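Local coordinates for protein oxidoreductase, iron/ascorbate family (Shewanella oneidensis, PDB 3ON7) that probably acts as an iron(II)-dependent oxygenase that breaks 2-oxoglutarate down to ethene and carbon dioxide and couples its decarboxylation to oxidation of L-arginine, at residues E46-F51 / T242-S247; E119-I124 / I138-M143; A145-T150 / H253-V258. One frame throughout, in Å; residues are numbered along the deposited sequence.

From the N terminus, helix 37-51 supplies 46-51, whose partner arrives only at 242-247; contact 1 thereby ties an N-terminal helix to strand 245-252 of the main sheet. Nested inside that long loop, contact 2 closes a short one, bringing 138-143 back against helix 103-126. Contact 3 follows in series after contact 2: it opens at 145-150 and closes at 253-258, past the end of contact 1, so contacts 1 and 3 cross. Contacts 2 and 3 adjoin, with Met143 O 3.0 Å from His255 N, a probable hydrogen bond, while contact 1 lies across the chain's centre.

Contact 1: E46-F51 / T242-S247; sequences EWQAFF and TKSRIS
Gln48 reaches from helix 37-51 to Ser244, just before strand 245-252, and to Ile246 within it, and its path illustrates how an amide can pack against carbon atoms while its hydrogen bond goes elsewhere. From CB the chain leaves with CG anti to the backbone N (chi1 -175°), and a bend at chi2 (60°) then brings CD beside Ser244. CD lies 3.8 Å from Ser244 CB. At the tip the amide divides its contacts. OE1 comes to 3.2 Å from Ser244 CB and also rests 3.4 Å from Ile246 CG1, so the oxygen touches two aliphatic carbons. NE2 approaches the hydroxyl side, 3.5 Å from Ser244 OG, but its hydrogen bond, a weak one, goes to Asn52 OD1 on its own side of the contact. Ser244 OG is likewise engaged elsewhere, bonded to His156 NE2 on the adjacent strand 151-157.

Next to this, Ile246 CD1 touches the Phe51 ring at CD2, 3.7 Å away, the two side chains crossing obliquely. Phe50 CD2 sits 3.9 Å above the centre of one face of the Phe51 ring, and the ring also meets that of His156. An alanine in place of Gln48 would probably leave Ile246 CG1 and Ser244 CB without the amide that covers them, opening a gap between helix and strand and depriving Asn52 of its weak partner.

The axes of 46-51 and 245-247 pass 9.4 Å apart, their directions 121° apart, a helix laid across the major sheet of the double-stranded beta-helix fold common to 2-oxoglutarate oxygenases. Because the polar ends bond to Asn52, just past the helix, and to His156 on strand 151-157, the contact between the two segments is mainly van der Waals packing.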
loop_
_atom_site.group_PDB
_atom_site.type_symbol
_atom_site.label_atom_id
_atom_site.label_comp_id
_atom_site.label_asym_id
_atom_site.label_seq_id
_atom_site.Cartn_x
_atom_site.Cartn_y
_atom_site.Cartn_z
ATOM N N GLU B 46 -4.454 -9.740 31.583
ATOM C CA GLU B 46 -3.759 -8.466 31.441
ATOM C C GLU B 46 -4.101 -7.733 30.144
ATOM O O GLU B 46 -3.996 -6.504 30.083
ATOM C CB GLU B 46 -2.244 -8.588 31.684
ATOM C CG GLU B 46 -1.478 -9.527 30.784
ATOM C CD GLU B 46 -0.045 -9.766 31.261
ATOM O OE1 GLU B 46 0.296 -9.359 32.395
ATOM O OE2 GLU B 46 0.746 -10.355 30.488
ATOM N N TRP B 47 -4.555 -8.463 29.126
ATOM C CA TRP B 47 -4.988 -7.815 27.893
ATOM C C TRP B 47 -6.384 -7.254 28.046
ATOM O O TRP B 47 -6.678 -6.167 27.552
ATOM C CB TRP B 47 -4.881 -8.770 26.699
ATOM C CG TRP B 47 -3.482 -8.810 26.229
ATOM C CD1 TRP B 47 -2.501 -9.644 26.645
ATOM C CD2 TRP B 47 -2.883 -7.931 25.283
ATOM N NE1 TRP B 47 -1.325 -9.354 26.009
ATOM C CE2 TRP B 47 -1.539 -8.309 25.156
ATOM C CE3 TRP B 47 -3.354 -6.871 24.521
ATOM C CZ2 TRP B 47 -0.669 -7.669 24.294
ATOM C CZ3 TRP B 47 -2.479 -6.229 23.674
ATOM C CH2 TRP B 47 -1.158 -6.629 23.566
ATOM N N GLN B 48 -7.244 -7.968 28.751
ATOM C CA GLN B 48 -8.521 -7.384 29.146
ATOM C C GLN B 48 -8.304 -6.041 29.845
ATOM O O GLN B 48 -8.957 -5.036 29.535
ATOM C CB GLN B 48 -9.298 -8.326 30.059
ATOM C CG GLN B 48 -10.689 -7.827 30.415
ATOM C CD GLN B 48 -11.571 -7.641 29.196
ATOM O OE1 GLN B 48 -12.081 -8.600 28.646
ATOM N NE2 GLN B 48 -11.747 -6.397 28.773
ATOM N N ALA B 49 -7.380 -6.036 30.788
ATOM C CA ALA B 49 -6.962 -4.805 31.473
ATOM C C ALA B 49 -6.494 -3.718 30.501
ATOM O O ALA B 49 -6.895 -2.561 30.596
ATOM C CB ALA B 49 -5.856 -5.127 32.486
ATOM N N PHE B 50 -5.639 -4.100 29.575
ATOM C CA PHE B 50 -5.158 -3.175 28.541
ATOM C C PHE B 50 -6.296 -2.492 27.804
ATOM O O PHE B 50 -6.278 -1.283 27.652
ATOM C CB PHE B 50 -4.272 -3.916 27.540
ATOM C CG PHE B 50 -3.907 -3.107 26.340
ATOM C CD1 PHE B 50 -2.895 -2.172 26.406
ATOM C CD2 PHE B 50 -4.582 -3.278 25.142
ATOM C CE1 PHE B 50 -2.557 -1.422 25.303
ATOM C CE2 PHE B 50 -4.255 -2.524 24.033
ATOM C CZ PHE B 50 -3.251 -1.594 24.112
ATOM N N PHE B 51 -7.278 -3.268 27.350
ATOM C CA PHE B 51 -8.412 -2.718 26.579
ATOM C C PHE B 51 -9.382 -1.935 27.442
ATOM O O PHE B 51 -10.134 -1.105 26.924
ATOM C CB PHE B 51 -9.200 -3.825 25.879
ATOM C CG PHE B 51 -8.449 -4.501 24.778
ATOM C CD1 PHE B 51 -8.142 -3.826 23.626
ATOM C CD2 PHE B 51 -8.056 -5.814 24.902
ATOM C CE1 PHE B 51 -7.470 -4.455 22.607
ATOM C CE2 PHE B 51 -7.356 -6.435 23.899
ATOM C CZ PHE B 51 -7.060 -5.758 22.754
ATOM N N THR B 242 -23.513 -8.242 27.801
ATOM C CA THR B 242 -22.778 -7.350 28.697
ATOM C C THR B 242 -21.400 -7.868 29.094
ATOM O O THR B 242 -20.692 -7.196 29.830
ATOM C CB THR B 242 -23.582 -7.063 29.999
ATOM O OG1 THR B 242 -23.688 -8.260 30.772
ATOM C CG2 THR B 242 -24.966 -6.575 29.679
ATOM N N LYS B 243 -21.006 -9.048 28.626
ATOM C CA LYS B 243 -19.660 -9.564 28.918
ATOM C C LYS B 243 -18.675 -9.319 27.787
ATOM O O LYS B 243 -19.016 -9.491 26.609
ATOM C CB LYS B 243 -19.696 -11.059 29.228
ATOM C CG LYS B 243 -20.631 -11.441 30.354
ATOM C CD LYS B 243 -20.406 -10.596 31.606
ATOM C CE LYS B 243 -21.172 -11.124 32.808
ATOM N NZ LYS B 243 -20.619 -10.546 34.077
ATOM N N SER B 244 -17.459 -8.929 28.162
ATOM C CA SER B 244 -16.344 -8.819 27.228
ATOM C C SER B 244 -15.953 -10.207 26.743
ATOM O O SER B 244 -16.129 -11.200 27.458
ATOM C CB SER B 244 -15.120 -8.208 27.903
ATOM O OG SER B 244 -15.188 -6.795 28.002
ATOM N N ARG B 245 -15.430 -10.280 25.531
ATOM C CA ARG B 245 -14.783 -11.505 25.059
ATOM C C ARG B 245 -13.413 -11.180 24.489
ATOM O O ARG B 245 -13.274 -10.298 23.645
ATOM C CB ARG B 245 -15.617 -12.202 23.994
ATOM C CG ARG B 245 -15.017 -13.536 23.553
ATOM C CD ARG B 245 -15.928 -14.309 22.622
ATOM N NE ARG B 245 -17.228 -14.604 23.221
ATOM C CZ ARG B 245 -18.252 -15.118 22.556
ATOM N NH1 ARG B 245 -18.123 -15.405 21.267
ATOM N NH2 ARG B 245 -19.413 -15.338 23.170
ATOM N N ILE B 246 -12.413 -11.895 24.973
ATOM C CA ILE B 246 -11.037 -11.792 24.489
ATOM C C ILE B 246 -10.778 -13.099 23.751
ATOM O O ILE B 246 -11.266 -14.149 24.175
ATOM C CB ILE B 246 -10.044 -11.641 25.660
ATOM C CG1 ILE B 246 -10.225 -10.269 26.332
ATOM C CG2 ILE B 246 -8.596 -11.853 25.210
ATOM C CD1 ILE B 246 -9.581 -9.106 25.600
ATOM N N SER B 247 -10.078 -13.024 22.624
ATOM C CA SER B 247 -9.580 -14.228 21.933
ATOM C C SER B 247 -8.215 -13.968 21.272
ATOM O O SER B 247 -7.884 -12.821 20.975
ATOM C CB SER B 247 -10.591 -14.737 20.916
ATOM O OG SER B 247 -10.734 -13.815 19.877
#

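Contact 2: E119-I124 / I138-M143; sequences ELLEWI and IPLPEM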
loop_
_atom_site.group_PDB
_atom_site.type_symbol
_atom_site.label_atom_id
_atom_site.label_comp_id
_atom_site.label_asym_id
_atom_site.label_seq_id
_atom_site.Cartn_x
_atom_site.Cartn_y
_atom_site.Cartn_z
ATOM N N GLU B 119 5.193 -28.546 15.709
ATOM C CA GLU B 119 5.001 -29.980 15.938
ATOM C C GLU B 119 3.790 -30.469 15.156
ATOM O O GLU B 119 3.834 -31.528 14.549
ATOM C CB GLU B 119 4.816 -30.309 17.420
ATOM C CG GLU B 119 4.599 -31.817 17.706
ATOM C CD GLU B 119 4.208 -32.123 19.159
ATOM O OE1 GLU B 119 3.813 -31.212 19.902
ATOM O OE2 GLU B 119 4.291 -33.293 19.563
ATOM N N LEU B 120 2.712 -29.695 15.168
ATOM C CA LEU B 120 1.485 -30.075 14.468
ATOM C C LEU B 120 1.697 -30.157 12.947
ATOM O O LEU B 120 1.150 -31.043 12.274
ATOM C CB LEU B 120 0.356 -29.088 14.782
ATOM C CG LEU B 120 -0.117 -29.002 16.246
ATOM C CD1 LEU B 120 -1.276 -28.001 16.346
ATOM C CD2 LEU B 120 -0.515 -30.390 16.814
ATOM N N LEU B 121 2.475 -29.228 12.397
ATOM C CA LEU B 121 2.812 -29.314 10.976
ATOM C C LEU B 121 3.662 -30.564 10.681
ATOM O O LEU B 121 3.489 -31.176 9.641
ATOM C CB LEU B 121 3.523 -28.060 10.495
ATOM C CG LEU B 121 2.642 -26.822 10.428
ATOM C CD1 LEU B 121 3.506 -25.578 10.542
ATOM C CD2 LEU B 121 1.784 -26.790 9.132
ATOM N N GLU B 122 4.576 -30.932 11.584
ATOM C CA GLU B 122 5.307 -32.193 11.445
ATOM C C GLU B 122 4.314 -33.350 11.371
ATOM O O GLU B 122 4.455 -34.247 10.526
ATOM C CB GLU B 122 6.256 -32.449 12.624
ATOM C CG GLU B 122 7.560 -31.695 12.587
ATOM C CD GLU B 122 8.397 -31.891 13.856
ATOM O OE1 GLU B 122 8.014 -32.701 14.732
ATOM O OE2 GLU B 122 9.445 -31.224 13.971
ATOM N N TRP B 123 3.324 -33.332 12.267
ATOM C CA TRP B 123 2.274 -34.353 12.273
ATOM C C TRP B 123 1.555 -34.409 10.937
ATOM O O TRP B 123 1.326 -35.484 10.392
ATOM C CB TRP B 123 1.248 -34.098 13.376
ATOM C CG TRP B 123 1.708 -34.390 14.772
ATOM C CD1 TRP B 123 2.951 -34.785 15.182
ATOM C CD2 TRP B 123 0.925 -34.249 15.945
ATOM N NE1 TRP B 123 2.977 -34.928 16.551
ATOM C CE2 TRP B 123 1.747 -34.590 17.044
ATOM C CE3 TRP B 123 -0.405 -33.881 16.176
ATOM C CZ2 TRP B 123 1.278 -34.576 18.359
ATOM C CZ3 TRP B 123 -0.872 -33.857 17.486
ATOM C CH2 TRP B 123 -0.034 -34.210 18.561
ATOM N N ILE B 124 1.215 -33.244 10.404
ATOM C CA ILE B 124 0.502 -33.162 9.131
ATOM C C ILE B 124 1.332 -33.773 8.010
ATOM O O ILE B 124 0.808 -34.518 7.176
ATOM C CB ILE B 124 0.103 -31.712 8.806
ATOM C CG1 ILE B 124 -1.008 -31.239 9.765
ATOM C CG2 ILE B 124 -0.356 -31.590 7.361
ATOM C CD1 ILE B 124 -1.176 -29.718 9.795
ATOM N N ILE B 138 9.235 -27.414 0.607
ATOM C CA ILE B 138 10.177 -27.595 1.697
ATOM C C ILE B 138 9.360 -28.183 2.820
ATOM O O ILE B 138 8.143 -28.183 2.736
ATOM C CB ILE B 138 10.880 -26.272 2.101
ATOM C CG1 ILE B 138 9.878 -25.211 2.558
ATOM C CG2 ILE B 138 11.695 -25.727 0.932
ATOM C CD1 ILE B 138 10.546 -23.927 3.095
ATOM N N PRO B 139 10.014 -28.729 3.849
ATOM C CA PRO B 139 9.211 -29.268 4.953
ATOM C C PRO B 139 8.272 -28.224 5.566
ATOM O O PRO B 139 8.672 -27.080 5.766
ATOM C CB PRO B 139 10.267 -29.726 5.962
ATOM C CG PRO B 139 11.455 -30.060 5.124
ATOM C CD PRO B 139 11.441 -29.072 3.988
ATOM N N LEU B 140 7.043 -28.630 5.869
ATOM C CA LEU B 140 6.004 -27.696 6.336
ATOM C C LEU B 140 6.484 -26.824 7.503
ATOM O O LEU B 140 6.219 -25.632 7.532
ATOM C CB LEU B 140 4.711 -28.444 6.729
ATOM C CG LEU B 140 3.958 -29.243 5.649
ATOM C CD1 LEU B 140 2.665 -29.801 6.199
ATOM C CD2 LEU B 140 3.671 -28.382 4.427
ATOM N N PRO B 141 7.199 -27.415 8.469
ATOM C CA PRO B 141 7.648 -26.614 9.596
ATOM C C PRO B 141 8.613 -25.495 9.225
ATOM O O PRO B 141 8.635 -24.474 9.899
ATOM C CB PRO B 141 8.358 -27.630 10.477
ATOM C CG PRO B 141 7.721 -28.909 10.154
ATOM C CD PRO B 141 7.458 -28.848 8.689
ATOM N N GLU B 142 9.404 -25.711 8.173
ATOM C CA GLU B 142 10.389 -24.745 7.716
ATOM C C GLU B 142 9.733 -23.534 7.089
ATOM O O GLU B 142 10.349 -22.472 7.059
ATOM C CB GLU B 142 11.362 -25.363 6.703
ATOM C CG GLU B 142 12.549 -26.050 7.317
ATOM C CD GLU B 142 13.489 -26.624 6.263
ATOM O OE1 GLU B 142 13.787 -25.919 5.255
ATOM O OE2 GLU B 142 13.914 -27.790 6.458
HETATM N N MSE B 143 8.495 -23.700 6.603
HETATM C CA MSE B 143 7.728 -22.606 5.989
HETATM C C MSE B 143 7.422 -21.486 6.969
HETATM O O MSE B 143 7.287 -20.349 6.551
HETATM C CB MSE B 143 6.393 -23.118 5.391
HETATM C CG MSE B 143 6.555 -24.070 4.223
HETATM SE SE MSE B 143 4.897 -24.666 3.436
HETATM C CE MSE B 143 5.636 -25.602 1.893
#
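Leu140, Leu121 and Pro141 carry most of this contact, which exemplifies the packing of a short helical turn against the flank of a long helix. Leu140 contributes the most. Its CB lies 4.0 Å from Leu121 CB, the two side chains crossing at about a right angle. Chi1 (-62°) sets CG beside the backbone N, and chi2 (-175°) places CD1, which meets Ile124 CG2 at 3.7 Å, these side chains too crossing at about a right angle. Leu140 CD1 also lies 3.8 Å from Leu121 O, so one methyl touches both the backbone of Leu121 and the side chain of Ile124, three residues on.

Leu121 is the matching residue on the long helix, and the backbones come nearest here, Leu121 CA to Pro141 CA being 5.7 Å apart. Besides Leu140, its CB approaches the ring of Pro141, with Leu121 CB to Pro141 CG at 4.3 Å. Beyond the contact Leu121 also packs on Leu179, while Ile124 reaches Phe226 and Leu22 of helix 14-25.

Pro141 forms the more open margin. Its CG touches Glu122 CG at 3.7 Å, so what covers the proline is the aliphatic part of the glutamate. Across the segments the interaction is therefore one of hydrocarbon surfaces. A polar link is added close by, where the side chain of Glu125, one turn on from Leu121, accepts a hydrogen bond from Leu140 N.

Pro141 sits near the start of the short, weakly bonded helix 140-144, where a residue lacking an N-H costs no helical bond. In this 2-oxoglutarate oxygenase fold the long helix 103-126 is followed by helix 130-133 and then by helix 140-144, which packs back on it before the chain enters strand 151-157 of the main sheet.

Contact 3: A145-T150 / H253-V258; sequences ANSHKT and HPHPSV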
loop_
_atom_site.group_PDB
_atom_site.type_symbol
_atom_site.label_atom_id
_atom_site.label_comp_id
_atom_site.label_asym_id
_atom_site.label_seq_id
_atom_site.Cartn_x
_atom_site.Cartn_y
_atom_site.Cartn_z
ATOM N N ALA B 145 9.135 -21.168 10.230
ATOM C CA ALA B 145 10.227 -20.860 11.163
ATOM C C ALA B 145 10.671 -19.410 10.945
ATOM O O ALA B 145 11.113 -19.075 9.871
ATOM C CB ALA B 145 11.395 -21.803 10.940
ATOM N N ASN B 146 10.537 -18.574 11.972
ATOM C CA ASN B 146 10.944 -17.159 11.934
ATOM C C ASN B 146 10.289 -16.395 10.809
ATOM O O ASN B 146 10.917 -15.580 10.158
ATOM C CB ASN B 146 12.472 -17.026 11.875
ATOM C CG ASN B 146 13.141 -17.501 13.163
ATOM O OD1 ASN B 146 12.742 -17.108 14.260
ATOM N ND2 ASN B 146 14.145 -18.351 13.036
ATOM N N SER B 147 9.012 -16.687 10.586
ATOM C CA SER B 147 8.236 -16.033 9.574
ATOM C C SER B 147 7.872 -14.638 10.023
ATOM O O SER B 147 7.302 -14.440 11.102
ATOM C CB SER B 147 6.942 -16.787 9.285
ATOM O OG SER B 147 6.068 -15.935 8.578
ATOM N N HIS B 148 8.168 -13.691 9.142
ATOM C CA HIS B 148 7.935 -12.268 9.351
ATOM C C HIS B 148 6.443 -11.933 9.392
ATOM O O HIS B 148 6.003 -11.037 10.139
ATOM C CB HIS B 148 8.607 -11.525 8.199
ATOM C CG HIS B 148 8.507 -10.042 8.282
ATOM N ND1 HIS B 148 7.876 -9.299 7.312
ATOM C CD2 HIS B 148 8.978 -9.157 9.194
ATOM C CE1 HIS B 148 7.945 -8.017 7.628
ATOM N NE2 HIS B 148 8.609 -7.902 8.764
ATOM N N LYS B 149 5.663 -12.659 8.591
ATOM C CA LYS B 149 4.245 -12.368 8.457
ATOM C C LYS B 149 3.369 -13.006 9.529
ATOM O O LYS B 149 2.200 -12.636 9.677
ATOM C CB LYS B 149 3.747 -12.768 7.065
ATOM C CG LYS B 149 4.150 -11.797 5.954
ATOM C CD LYS B 149 3.007 -10.852 5.564
ATOM C CE LYS B 149 1.898 -11.589 4.795
ATOM N NZ LYS B 149 0.818 -10.655 4.337
ATOM N N THR B 150 3.881 -13.966 10.275
ATOM C CA THR B 150 3.020 -14.647 11.242
ATOM C C THR B 150 2.511 -13.598 12.223
ATOM O O THR B 150 3.299 -12.784 12.715
ATOM C CB THR B 150 3.723 -15.820 11.953
ATOM O OG1 THR B 150 3.742 -16.933 11.060
ATOM C CG2 THR B 150 2.985 -16.236 13.271
ATOM N N HIS B 253 1.811 -17.802 8.931
ATOM C CA HIS B 253 1.943 -17.475 7.522
ATOM C C HIS B 253 3.298 -17.997 7.042
ATOM O O HIS B 253 4.291 -17.834 7.732
ATOM C CB HIS B 253 1.935 -15.962 7.279
ATOM C CG HIS B 253 0.587 -15.309 7.378
ATOM N ND1 HIS B 253 -0.102 -14.855 6.272
ATOM C CD2 HIS B 253 -0.167 -14.979 8.452
ATOM C CE1 HIS B 253 -1.230 -14.291 6.661
ATOM N NE2 HIS B 253 -1.296 -14.353 7.979
ATOM N N PRO B 254 3.349 -18.570 5.831
ATOM C CA PRO B 254 4.628 -19.022 5.304
ATOM C C PRO B 254 5.511 -17.850 4.885
ATOM O O PRO B 254 5.013 -16.752 4.756
ATOM C CB PRO B 254 4.215 -19.851 4.093
ATOM C CG PRO B 254 2.957 -19.268 3.666
ATOM C CD PRO B 254 2.256 -18.822 4.897
ATOM N N HIS B 255 6.809 -18.081 4.664
ATOM C CA HIS B 255 7.652 -17.029 4.110
ATOM C C HIS B 255 7.095 -16.701 2.715
ATOM O O HIS B 255 6.647 -17.611 2.020
ATOM C CB HIS B 255 9.109 -17.464 3.992
ATOM C CG HIS B 255 9.684 -17.986 5.261
ATOM N ND1 HIS B 255 9.724 -17.239 6.419
ATOM C CD2 HIS B 255 10.222 -19.190 5.567
ATOM C CE1 HIS B 255 10.284 -17.953 7.376
ATOM N NE2 HIS B 255 10.591 -19.143 6.889
ATOM N N PRO B 256 7.082 -15.414 2.322
ATOM C CA PRO B 256 6.597 -14.989 1.012
ATOM C C PRO B 256 7.142 -15.799 -0.162
ATOM O O PRO B 256 6.392 -16.169 -1.055
ATOM C CB PRO B 256 7.106 -13.542 0.926
ATOM C CG PRO B 256 6.995 -13.055 2.290
ATOM C CD PRO B 256 7.279 -14.253 3.200
ATOM N N SER B 257 8.442 -16.055 -0.147
ATOM C CA SER B 257 9.106 -16.764 -1.232
ATOM C C SER B 257 8.890 -18.273 -1.242
ATOM O O SER B 257 9.453 -18.947 -2.098
ATOM C CB SER B 257 10.606 -16.489 -1.184
ATOM O OG SER B 257 11.164 -17.004 0.008
ATOM N N VAL B 258 8.113 -18.827 -0.311
ATOM C CA VAL B 258 7.867 -20.270 -0.335
ATOM C C VAL B 258 7.025 -20.610 -1.539
ATOM O O VAL B 258 5.996 -19.981 -1.762
ATOM C CB VAL B 258 7.116 -20.766 0.905
ATOM C CG1 VAL B 258 6.604 -22.206 0.693
ATOM C CG2 VAL B 258 8.005 -20.698 2.109
HETATM O O HOH W 1 9.307 -14.459 6.593
#
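Hydrogen bonds come first: Ser147 and Thr150 bond to the carbonyl O and the N-H of His253, respectively. Ser147 OG donates to His253 O at 2.7 Å, lying about 35° out of the carbonyl plane. In the other direction His253 N gives a nearly straight bond to Thr150 OG1, 3.0 Å long (166°). Ser147 OG is set anti to its own backbone N (chi1 164°), and the same oxygen also accepts two weak bonds from within its own loop, from Lys149 N and Thr150 N.

A second kind is water-mediated. One water accepts from His148 N at 2.9 Å and lies in the plane of the His255 ring, 2.8 Å from ND1.

Both loops adjoin neighbouring antiparallel strands of the main sheet: the loop 145-150 leads into strand 151-157, and strand 245-252 runs out into the loop 253-258. The contact thus fastens one end of that strand pair in the 2-oxoglutarate oxygenase fold, and the second loop then makes a type I turn, His255 to Val258.

Packing is the third kind. Lys149 CB meets His253 CB at 3.7 Å as the two side chains pass, and Lys149 O stands 3.5 Å from His253 CD2, obliquely to the ring.

Charge enters from other chains. Lys149 NZ forms a salt bridge with Glu64 of the second subunit and a hydrogen bond to Gly278 O of the third.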